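Local coordinates for protein regulator of nonsense transcripts 2 (Homo sapiens, PDB 4CEK) that takes part in nonsense-mediated mRNA decay as the factor UPF2, of which this is the second of three MIF4G domains, at residues Leu125-Val129 with Asp167-Tyr172; Leu257-Arg262 with Ala301-Cys305; Phe159-Arg163 with Asn209-Lys215; Lys231-Leu235 with Phe263-Ser267. All coordinates share one frame. Numbering follows the deposited sequence.

Contact 1 of 4, residues Leu125-Val129 with Asp167-Tyr172; sequences LPNCV and DLLPFY
Residues 125-127 form a short 3-10 turn directly after helix 110-124, closed by C128 N donating to L125 O at 2.9 Å; C128 (phi/psi -84/70) is then the centre of an inverse gamma turn, with a weak V129 N to N127 O bond of 2.9 Å. Segment 167-172 leads into helix 169-179, and Y172 N bonds to L168 O at 2.9 Å. CA atoms come nearest at V129 and L168 (6.5 Å), while L125 and Y172 stand 8.4 Å apart. Y172 (chi1 -76°) sends its ring end to the turn: OH lies 3.4 Å from L125 CB and 3.3 Å from P126 N, a proline nitrogen without a hydrogen, so this is packing. L168, with chi1 m and chi2 t, places CD2 3.6 Å from P126 O and 3.9 Å from V129 CG1, and CD1 4.2 Å from P126 CB. F171 (chi1 -58°) takes V129 C over one face of its ring, with CZ 3.4 Å from V129 O; its CB is 3.8 Å from C128 O. This is loop-to-helix packing between successive hairpins of an all-helical MIF4G repeat array. Direct contact between the two segments is van der Waals, and the polar bridge is supplied by R165, which salt-bridges D167 and hydrogen-bonds P126 O.

Contact 2 of 4, residues Leu257-Arg262 with Ala301-Cys305; sequences LETCGR and AYYYC
Two helical segments, 257-262 and 301-305, run in broadly the same direction, their axes 9.3 Å apart at closest approach and crossing at -33°. They converge toward their C-terminal ends: the CA atoms of E258 and A301 are 6.3 Å apart, those of R262 and C305 4.9 Å. G261 permits this closeness, since its CA lies 3.8 Å from C305 SG and a beta carbon there would clash with the sulphur. R262, extended with chi1 m and chi2 and chi3 t, carries the polar chemistry. Its NE donates to Y304 O at 2.7 Å, and NH2 adds a weak bond to the same oxygen at 3.1 Å; that carbonyl, in the last turn of helix 292-305, is thereby satisfied by a side chain. NH1 forms a salt bridge with E10. The guanidinium also lies flat on the Y304 ring (chi1 t), planes at 12°, in a cation-pi stack with R262 CZ 3.7 Å from the ring centroid. Elsewhere, Y302 OH is hydrogen-bonded to E279 and T259 O accepts from K225 NZ. L257 CB meets C305 SG at 4.0 Å. Such packing of one helix on the next but one is characteristic of helical-repeat folds: helix 268-287 intervenes in sequence, touching L257 and Y302, while two earlier helices pack on helix 247-266, 210-225 at T259 and C260, 231-243 at C260 and L257.

Contact 3 of 4, residues Phe159-Arg163 with Asn209-Lys215; sequences FIVPR and NIETKNK
K215 lays its side chain over V161, CD lying 3.4 Å from V161 O and NZ 4.0 Å from V161 CG2. Its bent path (chi1 t, chi2 -146°, chi3 p, chi4 99°) brings NZ to F159 O, a weak hydrogen bond of 3.3 Å near the C-terminal end of helix 148-159; NZ also stands 5.1 Å from the centroid of the F159 ring, at most a weak cation-pi attraction. I160 leaves helical geometry, V161 (phi/psi -39/129) and P162 (-70/146) lie near polyproline II, and the loop then places R163 CA 5.8 Å from K215 CA. N209 occupies the N-cap position of helix 210-225. T212 OG1 donates to N209 OD1 at 2.5 Å, and T212 N bonds weakly to N209 O at 3.2 Å. The N209 amide nitrogen sits over one face of the R163 guanidinium (chi1 p), ND2 3.5 Å from NH1, a van der Waals contact between two donors. Thus the loop between helices 148-159 and 169-179 meets the first two turns of helix 210-225 in this all-helical MIF4G domain. R163 NE remains 4.3 Å from E211 OE2, beyond a salt bridge, and K215 has a long, weak ion pair with E91, so the charged ends are only loosely held, and both long side chains lie against carbonyls and polar groups.

Contact 4 of 4, residues Lys231-Leu235 with Phe263-Ser267; sequences KNDTL and FLFRS
L264 and K231 bury the most surface here, 81 and 78 Å², and their CA atoms, 6.8 Å apart, set the register between the first turn of helix 231-243 and the C-terminal turn of helix 247-266. L264 (chi1 m, chi2 t) fits against the other helix by both methyls: CD2 is 3.9 Å from K231 CG, whereas CD1 lies 4.4 Å from T234 CG2 and equally 4.4 Å from L235 CD2. K231, with chi1 m, chi2 and chi3 t and chi4 p, uses its aliphatic length, CE resting 3.8 Å from F263 CE2 and 3.5 Å from S267 CB. The two helices are consecutive and are joined by a short turn, so this is the open end of a helical hairpin, consistent with the repeating unit of MIF4G-type helical-repeat folds. Each end keeps its own backbone bonding: L235 N donates to K231 O at 2.8 Å, S267 N to F263 O at 3.1 Å. S267, the first residue to leave helical angles (psi 129°), turns OG back onto F263 O at 2.5 Å with chi1 m, leaving its CB toward K231. F263, with chi1 t, meets the ring of W9 from the N-terminal part of the chain, and T234 OG1 is hydrogen-bonded to T224 OG1 near the end of helix 210-225.

Overall arrangement
All four contacts lie within the MIF4G range and fall into two neighbourhoods. Contacts 1 and 3, with centres 14 Å apart, alternate along the chain and touch where V161 packs on L168, L169 and Y172. Both close before contacts 2 and 4 open. Contacts 2 and 4, 11 Å apart, both draw on helix 247-266, also alternate, and meet through C260 with T234 and C305 with F265. Between the two groups centres are about 20 to 23 Å apart without touching, and contact 4 lies on the opposite side of the chain's centre from contacts 1 and 3. Helix 210-225, used by contact 3, directly precedes helix 231-243 of contact 4. Local, overlapping contacts thus tie successive helices into one continuous helical array.

Contact 1 of 4, residues Leu125-Val129 with Asp167-Tyr172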
loop_
_atom_site.group_PDB
_atom_site.type_symbol
_atom_site.label_atom_id
_atom_site.label_comp_id
_atom_site.label_asym_id
_atom_site.label_seq_id
_atom_site.Cartn_x
_atom_site.Cartn_y
_atom_site.Cartn_z
ATOM N N LEU A 125 4.131 3.285 -16.229
ATOM C CA LEU A 125 4.216 3.352 -14.782
ATOM C C LEU A 125 5.186 2.349 -14.162
ATOM O O LEU A 125 5.974 2.738 -13.289
ATOM C CB LEU A 125 2.820 3.196 -14.135
ATOM C CG LEU A 125 2.075 4.517 -13.928
ATOM C CD1 LEU A 125 0.710 4.284 -13.290
ATOM C CD2 LEU A 125 2.960 5.464 -13.117
ATOM N N PRO A 126 5.140 1.077 -14.609
ATOM C CA PRO A 126 6.037 0.055 -14.090
ATOM C C PRO A 126 7.508 0.339 -14.314
ATOM O O PRO A 126 8.357 -0.378 -13.747
ATOM C CB PRO A 126 5.643 -1.205 -14.867
ATOM C CG PRO A 126 4.262 -0.949 -15.358
ATOM C CD PRO A 126 4.194 0.521 -15.594
ATOM N N ASN A 127 7.819 1.343 -15.137
ATOM C CA ASN A 127 9.211 1.768 -15.344
ATOM C C ASN A 127 9.626 2.923 -14.474
ATOM O O ASN A 127 10.785 3.284 -14.494
ATOM C CB ASN A 127 9.463 2.159 -16.805
ATOM C CG ASN A 127 9.221 1.016 -17.768
ATOM O OD1 ASN A 127 9.107 -0.134 -17.369
ATOM N ND2 ASN A 127 9.133 1.334 -19.037
ATOM N N CYS A 128 8.700 3.516 -13.713
ATOM C CA CYS A 128 9.042 4.683 -12.886
ATOM C C CYS A 128 9.633 4.225 -11.574
ATOM O O CYS A 128 9.039 4.369 -10.522
ATOM C CB CYS A 128 7.828 5.594 -12.676
ATOM S SG CYS A 128 7.187 6.321 -14.222
ATOM N N VAL A 129 10.839 3.678 -11.661
ATOM C CA VAL A 129 11.521 3.089 -10.511
ATOM C C VAL A 129 12.457 4.056 -9.730
ATOM O O VAL A 129 13.276 3.597 -8.958
ATOM C CB VAL A 129 12.272 1.786 -10.919
ATOM C CG1 VAL A 129 11.287 0.728 -11.365
ATOM C CG2 VAL A 129 13.271 2.038 -12.044
ATOM N N ASP A 167 8.944 -3.816 -5.697
ATOM C CA ASP A 167 9.781 -2.593 -5.731
ATOM C C ASP A 167 9.006 -1.326 -6.141
ATOM O O ASP A 167 9.398 -0.208 -5.796
ATOM C CB ASP A 167 10.969 -2.787 -6.687
ATOM C CG ASP A 167 10.532 -3.114 -8.127
ATOM O OD1 ASP A 167 9.746 -4.078 -8.332
ATOM O OD2 ASP A 167 10.977 -2.408 -9.065
ATOM N N LEU A 168 7.913 -1.516 -6.881
ATOM C CA LEU A 168 7.029 -0.407 -7.296
ATOM C C LEU A 168 6.179 0.200 -6.165
ATOM O O LEU A 168 5.907 1.396 -6.153
ATOM C CB LEU A 168 6.111 -0.867 -8.417
ATOM C CG LEU A 168 6.811 -1.236 -9.734
ATOM C CD1 LEU A 168 5.777 -1.746 -10.741
ATOM C CD2 LEU A 168 7.587 -0.049 -10.265
ATOM N N LEU A 169 5.819 -0.600 -5.175
ATOM C CA LEU A 169 4.879 -0.122 -4.152
ATOM C C LEU A 169 5.216 1.217 -3.545
ATOM O O LEU A 169 4.319 2.010 -3.302
ATOM C CB LEU A 169 4.732 -1.154 -3.025
ATOM C CG LEU A 169 4.168 -2.494 -3.489
ATOM C CD1 LEU A 169 4.036 -3.481 -2.329
ATOM C CD2 LEU A 169 2.878 -2.285 -4.237
ATOM N N PRO A 170 6.497 1.468 -3.214
ATOM C CA PRO A 170 6.767 2.771 -2.575
ATOM C C PRO A 170 6.565 3.948 -3.541
ATOM O O PRO A 170 6.215 5.064 -3.114
ATOM C CB PRO A 170 8.264 2.694 -2.198
ATOM C CG PRO A 170 8.598 1.247 -2.213
ATOM C CD PRO A 170 7.658 0.564 -3.155
ATOM N N PHE A 171 6.839 3.704 -4.820
ATOM C CA PHE A 171 6.727 4.761 -5.832
ATOM C C PHE A 171 5.228 5.003 -6.106
ATOM O O PHE A 171 4.737 6.165 -6.055
ATOM C CB PHE A 171 7.569 4.388 -7.065
ATOM C CG PHE A 171 9.038 4.173 -6.725
ATOM C CD1 PHE A 171 9.822 5.228 -6.263
ATOM C CD2 PHE A 171 9.617 2.898 -6.795
ATOM C CE1 PHE A 171 11.156 5.022 -5.876
ATOM C CE2 PHE A 171 10.950 2.685 -6.417
ATOM C CZ PHE A 171 11.717 3.746 -5.968
ATOM N N TYR A 172 4.501 3.903 -6.312
ATOM C CA TYR A 172 3.067 3.966 -6.442
ATOM C C TYR A 172 2.388 4.677 -5.279
ATOM O O TYR A 172 1.513 5.508 -5.495
ATOM C CB TYR A 172 2.506 2.592 -6.667
ATOM C CG TYR A 172 2.732 2.091 -8.071
ATOM C CD1 TYR A 172 3.643 2.716 -8.949
ATOM C CD2 TYR A 172 2.041 0.986 -8.534
ATOM C CE1 TYR A 172 3.827 2.245 -10.248
ATOM C CE2 TYR A 172 2.218 0.507 -9.815
ATOM C CZ TYR A 172 3.101 1.131 -10.679
ATOM O OH TYR A 172 3.239 0.607 -11.961
#

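Contact 2 of 4, residues Leu257-Arg262 with Ala301-Cys305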
loop_
_atom_site.group_PDB
_atom_site.type_symbol
_atom_site.label_atom_id
_atom_site.label_comp_id
_atom_site.label_asym_id
_atom_site.label_seq_id
_atom_site.Cartn_x
_atom_site.Cartn_y
_atom_site.Cartn_z
ATOM N N LEU A 257 4.179 -5.142 9.726
ATOM C CA LEU A 257 5.097 -4.456 10.679
ATOM C C LEU A 257 6.506 -4.170 10.105
ATOM O O LEU A 257 7.112 -3.157 10.415
ATOM C CB LEU A 257 5.189 -5.224 12.005
ATOM C CG LEU A 257 3.912 -5.317 12.843
ATOM C CD1 LEU A 257 3.952 -6.473 13.879
ATOM C CD2 LEU A 257 3.725 -3.968 13.491
ATOM N N GLU A 258 7.005 -5.035 9.240
ATOM C CA GLU A 258 8.243 -4.754 8.521
ATOM C C GLU A 258 8.117 -3.521 7.606
ATOM O O GLU A 258 9.077 -2.779 7.410
ATOM C CB GLU A 258 8.646 -5.922 7.638
ATOM C CG GLU A 258 9.251 -7.154 8.301
ATOM C CD GLU A 258 9.560 -8.225 7.246
ATOM O OE1 GLU A 258 10.056 -7.835 6.152
ATOM O OE2 GLU A 258 9.271 -9.430 7.474
ATOM N N THR A 259 6.932 -3.323 7.035
ATOM C CA THR A 259 6.710 -2.259 6.083
ATOM C C THR A 259 6.524 -0.942 6.841
ATOM O O THR A 259 7.104 0.031 6.457
ATOM C CB THR A 259 5.510 -2.581 5.145
ATOM O OG1 THR A 259 5.658 -3.893 4.565
ATOM C CG2 THR A 259 5.390 -1.545 4.007
ATOM N N CYS A 260 5.718 -0.888 7.902
ATOM C CA CYS A 260 5.406 0.410 8.569
ATOM C C CYS A 260 5.384 0.399 10.078
ATOM O O CYS A 260 5.029 1.406 10.667
ATOM C CB CYS A 260 4.052 0.961 8.111
ATOM S SG CYS A 260 2.569 0.023 8.628
ATOM N N GLY A 261 5.806 -0.692 10.714
ATOM C CA GLY A 261 5.832 -0.791 12.181
ATOM C C GLY A 261 6.687 0.277 12.853
ATOM O O GLY A 261 6.321 0.790 13.909
ATOM N N ARG A 262 7.830 0.631 12.274
ATOM C CA ARG A 262 8.655 1.643 12.924
ATOM C C ARG A 262 8.009 2.995 12.846
ATOM O O ARG A 262 8.060 3.743 13.816
ATOM C CB ARG A 262 10.064 1.705 12.345
ATOM C CG ARG A 262 10.972 0.619 12.888
ATOM C CD ARG A 262 12.115 0.361 11.927
ATOM N NE ARG A 262 13.104 -0.546 12.484
ATOM C CZ ARG A 262 14.241 -0.889 11.884
ATOM N NH1 ARG A 262 14.555 -0.396 10.681
ATOM N NH2 ARG A 262 15.072 -1.729 12.495
ATOM N N ALA A 301 9.833 -9.616 13.805
ATOM C CA ALA A 301 9.042 -8.407 13.571
ATOM C C ALA A 301 9.056 -7.526 14.788
ATOM O O ALA A 301 9.171 -6.298 14.664
ATOM C CB ALA A 301 7.603 -8.731 13.173
ATOM N N TYR A 302 8.926 -8.124 15.967
ATOM C CA TYR A 302 8.998 -7.360 17.214
ATOM C C TYR A 302 10.306 -6.541 17.375
ATOM O O TYR A 302 10.272 -5.297 17.629
ATOM C CB TYR A 302 8.771 -8.287 18.398
ATOM C CG TYR A 302 8.871 -7.629 19.784
ATOM C CD1 TYR A 302 10.091 -7.531 20.466
ATOM C CD2 TYR A 302 7.749 -7.141 20.414
ATOM C CE1 TYR A 302 10.171 -6.960 21.726
ATOM C CE2 TYR A 302 7.816 -6.574 21.668
ATOM C CZ TYR A 302 9.016 -6.493 22.327
ATOM O OH TYR A 302 9.017 -5.894 23.551
ATOM N N TYR A 303 11.442 -7.232 17.238
ATOM C CA TYR A 303 12.776 -6.621 17.455
ATOM C C TYR A 303 13.142 -5.655 16.321
ATOM O O TYR A 303 13.923 -4.716 16.504
ATOM C CB TYR A 303 13.848 -7.711 17.601
ATOM C CG TYR A 303 13.698 -8.522 18.891
ATOM C CD1 TYR A 303 13.746 -7.903 20.141
ATOM C CD2 TYR A 303 13.483 -9.859 18.858
ATOM C CE1 TYR A 303 13.602 -8.613 21.308
ATOM C CE2 TYR A 303 13.331 -10.588 20.013
ATOM C CZ TYR A 303 13.396 -9.974 21.246
ATOM O OH TYR A 303 13.250 -10.738 22.432
ATOM N N TYR A 304 12.547 -5.883 15.157
ATOM C CA TYR A 304 12.630 -4.934 14.062
ATOM C C TYR A 304 11.957 -3.591 14.436
ATOM O O TYR A 304 12.553 -2.560 14.174
ATOM C CB TYR A 304 12.020 -5.524 12.776
ATOM C CG TYR A 304 12.163 -4.601 11.596
ATOM C CD1 TYR A 304 11.225 -3.600 11.359
ATOM C CD2 TYR A 304 13.243 -4.706 10.729
ATOM C CE1 TYR A 304 11.356 -2.723 10.293
ATOM C CE2 TYR A 304 13.382 -3.845 9.646
ATOM C CZ TYR A 304 12.432 -2.851 9.443
ATOM O OH TYR A 304 12.541 -1.995 8.386
ATOM N N CYS A 305 10.755 -3.591 15.053
ATOM C CA CYS A 305 10.096 -2.322 15.487
ATOM C C CYS A 305 10.620 -1.726 16.766
ATOM O O CYS A 305 10.612 -0.511 16.936
ATOM C CB CYS A 305 8.588 -2.509 15.739
ATOM S SG CYS A 305 7.758 -3.228 14.348
#

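Contact 3 of 4, residues Phe159-Arg163 with Asn209-Lys215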
loop_
_atom_site.group_PDB
_atom_site.type_symbol
_atom_site.label_atom_id
_atom_site.label_comp_id
_atom_site.label_asym_id
_atom_site.label_seq_id
_atom_site.Cartn_x
_atom_site.Cartn_y
_atom_site.Cartn_z
ATOM N N PHE A 159 -3.724 -0.579 -8.643
ATOM C CA PHE A 159 -4.173 -1.678 -7.786
ATOM C C PHE A 159 -3.708 -3.039 -8.312
ATOM O O PHE A 159 -3.458 -3.967 -7.525
ATOM C CB PHE A 159 -5.701 -1.650 -7.643
ATOM C CG PHE A 159 -6.267 -2.795 -6.843
ATOM C CD1 PHE A 159 -6.286 -2.747 -5.449
ATOM C CD2 PHE A 159 -6.795 -3.910 -7.476
ATOM C CE1 PHE A 159 -6.825 -3.787 -4.704
ATOM C CE2 PHE A 159 -7.335 -4.950 -6.741
ATOM C CZ PHE A 159 -7.360 -4.892 -5.340
ATOM N N ILE A 160 -3.595 -3.181 -9.632
ATOM C CA ILE A 160 -3.128 -4.455 -10.188
ATOM C C ILE A 160 -1.611 -4.512 -10.355
ATOM O O ILE A 160 -1.152 -5.304 -11.154
ATOM C CB ILE A 160 -3.813 -4.878 -11.527
ATOM C CG1 ILE A 160 -3.552 -3.866 -12.639
ATOM C CG2 ILE A 160 -5.310 -5.092 -11.338
ATOM C CD1 ILE A 160 -4.206 -4.241 -13.952
ATOM N N VAL A 161 -0.834 -3.711 -9.622
ATOM C CA VAL A 161 0.617 -3.974 -9.509
ATOM C C VAL A 161 0.857 -5.481 -9.396
ATOM O O VAL A 161 0.231 -6.139 -8.576
ATOM C CB VAL A 161 1.312 -3.384 -8.254
ATOM C CG1 VAL A 161 2.215 -2.238 -8.612
ATOM C CG2 VAL A 161 0.333 -3.003 -7.157
ATOM N N PRO A 162 1.751 -6.035 -10.220
ATOM C CA PRO A 162 2.068 -7.466 -10.042
ATOM C C PRO A 162 2.880 -7.778 -8.750
ATOM O O PRO A 162 3.716 -6.966 -8.317
ATOM C CB PRO A 162 2.872 -7.792 -11.291
ATOM C CG PRO A 162 3.492 -6.493 -11.693
ATOM C CD PRO A 162 2.497 -5.428 -11.338
ATOM N N ARG A 163 2.627 -8.943 -8.147
ATOM C CA ARG A 163 3.348 -9.374 -6.922
ATOM C C ARG A 163 4.871 -9.461 -7.095
ATOM O O ARG A 163 5.619 -9.324 -6.134
ATOM C CB ARG A 163 2.818 -10.730 -6.408
ATOM C CG ARG A 163 3.177 -11.946 -7.265
ATOM C CD ARG A 163 2.681 -13.262 -6.656
ATOM N NE ARG A 163 2.586 -14.313 -7.675
ATOM C CZ ARG A 163 1.459 -14.726 -8.260
ATOM N NH1 ARG A 163 0.268 -14.214 -7.940
ATOM N NH2 ARG A 163 1.516 -15.681 -9.181
ATOM N N ASN A 209 -2.542 -17.894 -2.208
ATOM C CA ASN A 209 -1.097 -17.792 -1.931
ATOM C C ASN A 209 -0.680 -16.646 -1.008
ATOM O O ASN A 209 -1.083 -15.502 -1.224
ATOM C CB ASN A 209 -0.304 -17.689 -3.254
ATOM C CG ASN A 209 -0.823 -16.588 -4.194
ATOM O OD1 ASN A 209 -1.650 -15.752 -3.811
ATOM N ND2 ASN A 209 -0.337 -16.596 -5.438
ATOM N N ILE A 210 0.149 -16.950 -0.004
ATOM C CA ILE A 210 0.601 -15.929 0.969
ATOM C C ILE A 210 1.274 -14.726 0.285
ATOM O O ILE A 210 1.234 -13.610 0.804
ATOM C CB ILE A 210 1.538 -16.513 2.072
ATOM C CG1 ILE A 210 1.732 -15.521 3.244
ATOM C CG2 ILE A 210 2.900 -16.875 1.496
ATOM C CD1 ILE A 210 0.470 -15.085 3.952
ATOM N N GLU A 211 1.856 -14.953 -0.891
ATOM C CA GLU A 211 2.580 -13.907 -1.612
ATOM C C GLU A 211 1.720 -12.748 -2.138
ATOM O O GLU A 211 2.185 -11.602 -2.139
ATOM C CB GLU A 211 3.346 -14.525 -2.772
ATOM C CG GLU A 211 4.468 -13.643 -3.277
ATOM C CD GLU A 211 5.503 -14.423 -4.050
ATOM O OE1 GLU A 211 5.800 -15.574 -3.648
ATOM O OE2 GLU A 211 6.015 -13.874 -5.050
ATOM N N THR A 212 0.498 -13.046 -2.599
ATOM C CA THR A 212 -0.479 -11.997 -2.964
ATOM C C THR A 212 -0.937 -11.225 -1.735
ATOM O O THR A 212 -1.024 -10.021 -1.751
ATOM C CB THR A 212 -1.761 -12.570 -3.602
ATOM O OG1 THR A 212 -1.418 -13.387 -4.726
ATOM C CG2 THR A 212 -2.689 -11.437 -4.042
ATOM N N LYS A 213 -1.227 -11.946 -0.664
ATOM C CA LYS A 213 -1.675 -11.336 0.575
ATOM C C LYS A 213 -0.624 -10.302 1.046
ATOM O O LYS A 213 -0.960 -9.179 1.468
ATOM C CB LYS A 213 -1.908 -12.427 1.618
ATOM C CG LYS A 213 -2.869 -13.520 1.155
ATOM C CD LYS A 213 -3.049 -14.628 2.200
ATOM C CE LYS A 213 -4.395 -15.344 2.089
ATOM N NZ LYS A 213 -4.825 -15.987 3.369
ATOM N N ASN A 214 0.650 -10.690 0.950
ATOM C CA ASN A 214 1.773 -9.828 1.332
ATOM C C ASN A 214 1.906 -8.580 0.433
ATOM O O ASN A 214 2.251 -7.524 0.930
ATOM C CB ASN A 214 3.090 -10.643 1.382
ATOM C CG ASN A 214 3.193 -11.571 2.621
ATOM O OD1 ASN A 214 2.510 -11.385 3.650
ATOM N ND2 ASN A 214 4.073 -12.577 2.520
ATOM N N LYS A 215 1.587 -8.688 -0.864
ATOM C CA LYS A 215 1.488 -7.528 -1.734
ATOM C C LYS A 215 0.436 -6.552 -1.186
ATOM O O LYS A 215 0.715 -5.358 -1.056
ATOM C CB LYS A 215 1.076 -7.917 -3.165
ATOM C CG LYS A 215 1.036 -6.736 -4.160
ATOM C CD LYS A 215 -0.052 -6.826 -5.246
ATOM C CE LYS A 215 -1.467 -6.614 -4.705
ATOM N NZ LYS A 215 -2.096 -5.257 -4.871
#

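Contact 4 of 4, residues Lys231-Leu235 with Phe263-Ser267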
loop_
_atom_site.group_PDB
_atom_site.type_symbol
_atom_site.label_atom_id
_atom_site.label_comp_id
_atom_site.label_asym_id
_atom_site.label_seq_id
_atom_site.Cartn_x
_atom_site.Cartn_y
_atom_site.Cartn_z
ATOM N N LYS A 231 -3.068 6.207 10.943
ATOM C CA LYS A 231 -2.478 5.276 11.926
ATOM C C LYS A 231 -3.546 4.387 12.481
ATOM O O LYS A 231 -3.364 3.165 12.619
ATOM C CB LYS A 231 -1.800 6.052 13.048
ATOM C CG LYS A 231 -0.527 6.728 12.556
ATOM C CD LYS A 231 -0.028 7.859 13.454
ATOM C CE LYS A 231 1.203 8.494 12.831
ATOM N NZ LYS A 231 0.804 9.551 11.844
ATOM N N ASN A 232 -4.686 5.001 12.762
ATOM C CA ASN A 232 -5.851 4.285 13.292
ATOM C C ASN A 232 -6.359 3.235 12.317
ATOM O O ASN A 232 -6.689 2.146 12.738
ATOM C CB ASN A 232 -6.944 5.292 13.648
ATOM C CG ASN A 232 -8.057 4.682 14.476
ATOM O OD1 ASN A 232 -7.816 4.220 15.572
ATOM N ND2 ASN A 232 -9.295 4.723 13.968
ATOM N N ASP A 233 -6.404 3.536 11.016
ATOM C CA ASP A 233 -6.760 2.531 9.973
ATOM C C ASP A 233 -5.898 1.289 10.011
ATOM O O ASP A 233 -6.374 0.144 9.970
ATOM C CB ASP A 233 -6.494 3.080 8.563
ATOM C CG ASP A 233 -7.653 3.829 7.963
ATOM O OD1 ASP A 233 -8.805 3.352 8.103
ATOM O OD2 ASP A 233 -7.388 4.869 7.306
ATOM N N THR A 234 -4.591 1.520 9.981
ATOM C CA THR A 234 -3.650 0.437 9.891
ATOM C C THR A 234 -3.502 -0.314 11.232
ATOM O O THR A 234 -3.281 -1.514 11.235
ATOM C CB THR A 234 -2.315 0.988 9.409
ATOM O OG1 THR A 234 -2.561 1.693 8.176
ATOM C CG2 THR A 234 -1.277 -0.162 9.230
ATOM N N LEU A 235 -3.618 0.389 12.354
ATOM C CA LEU A 235 -3.732 -0.292 13.645
ATOM C C LEU A 235 -4.954 -1.201 13.730
ATOM O O LEU A 235 -4.895 -2.256 14.369
ATOM C CB LEU A 235 -3.743 0.697 14.810
ATOM C CG LEU A 235 -2.349 1.292 15.076
ATOM C CD1 LEU A 235 -2.404 2.502 16.011
ATOM C CD2 LEU A 235 -1.458 0.208 15.639
ATOM N N PHE A 263 7.411 3.309 11.700
ATOM C CA PHE A 263 6.643 4.549 11.550
ATOM C C PHE A 263 5.583 4.639 12.631
ATOM O O PHE A 263 5.456 5.663 13.315
ATOM C CB PHE A 263 6.030 4.630 10.140
ATOM C CG PHE A 263 5.152 5.845 9.911
ATOM C CD1 PHE A 263 5.702 7.052 9.544
ATOM C CD2 PHE A 263 3.761 5.750 10.017
ATOM C CE1 PHE A 263 4.882 8.172 9.316
ATOM C CE2 PHE A 263 2.934 6.862 9.807
ATOM C CZ PHE A 263 3.491 8.073 9.453
ATOM N N LEU A 264 4.867 3.544 12.844
ATOM C CA LEU A 264 3.826 3.530 13.862
ATOM C C LEU A 264 4.370 3.600 15.266
ATOM O O LEU A 264 3.800 4.296 16.142
ATOM C CB LEU A 264 2.969 2.297 13.734
ATOM C CG LEU A 264 2.079 2.136 12.485
ATOM C CD1 LEU A 264 1.512 0.720 12.488
ATOM C CD2 LEU A 264 0.945 3.170 12.387
ATOM N N PHE A 265 5.450 2.854 15.515
ATOM C CA PHE A 265 6.021 2.773 16.870
ATOM C C PHE A 265 6.680 4.113 17.221
ATOM O O PHE A 265 6.522 4.609 18.300
ATOM C CB PHE A 265 7.008 1.589 16.987
ATOM C CG PHE A 265 7.543 1.374 18.369
ATOM C CD1 PHE A 265 6.844 0.624 19.279
ATOM C CD2 PHE A 265 8.745 1.925 18.753
ATOM C CE1 PHE A 265 7.327 0.423 20.574
ATOM C CE2 PHE A 265 9.248 1.723 20.048
ATOM C CZ PHE A 265 8.527 0.976 20.961
ATOM N N ARG A 266 7.373 4.720 16.281
ATOM C CA ARG A 266 8.083 5.962 16.558
ATOM C C ARG A 266 7.189 7.220 16.632
ATOM O O ARG A 266 7.483 8.159 17.368
ATOM C CB ARG A 266 9.213 6.129 15.542
ATOM C CG ARG A 266 10.283 5.076 15.750
ATOM C CD ARG A 266 11.321 5.072 14.659
ATOM N NE ARG A 266 12.269 3.979 14.881
ATOM C CZ ARG A 266 13.261 3.630 14.053
ATOM N NH1 ARG A 266 13.460 4.276 12.903
ATOM N NH2 ARG A 266 14.044 2.606 14.376
ATOM N N SER A 267 6.094 7.225 15.888
ATOM C CA SER A 267 5.169 8.348 15.884
ATOM C C SER A 267 4.473 8.469 17.240
ATOM O O SER A 267 3.933 7.490 17.755
ATOM C CB SER A 267 4.151 8.160 14.748
ATOM O OG SER A 267 4.818 8.092 13.492
#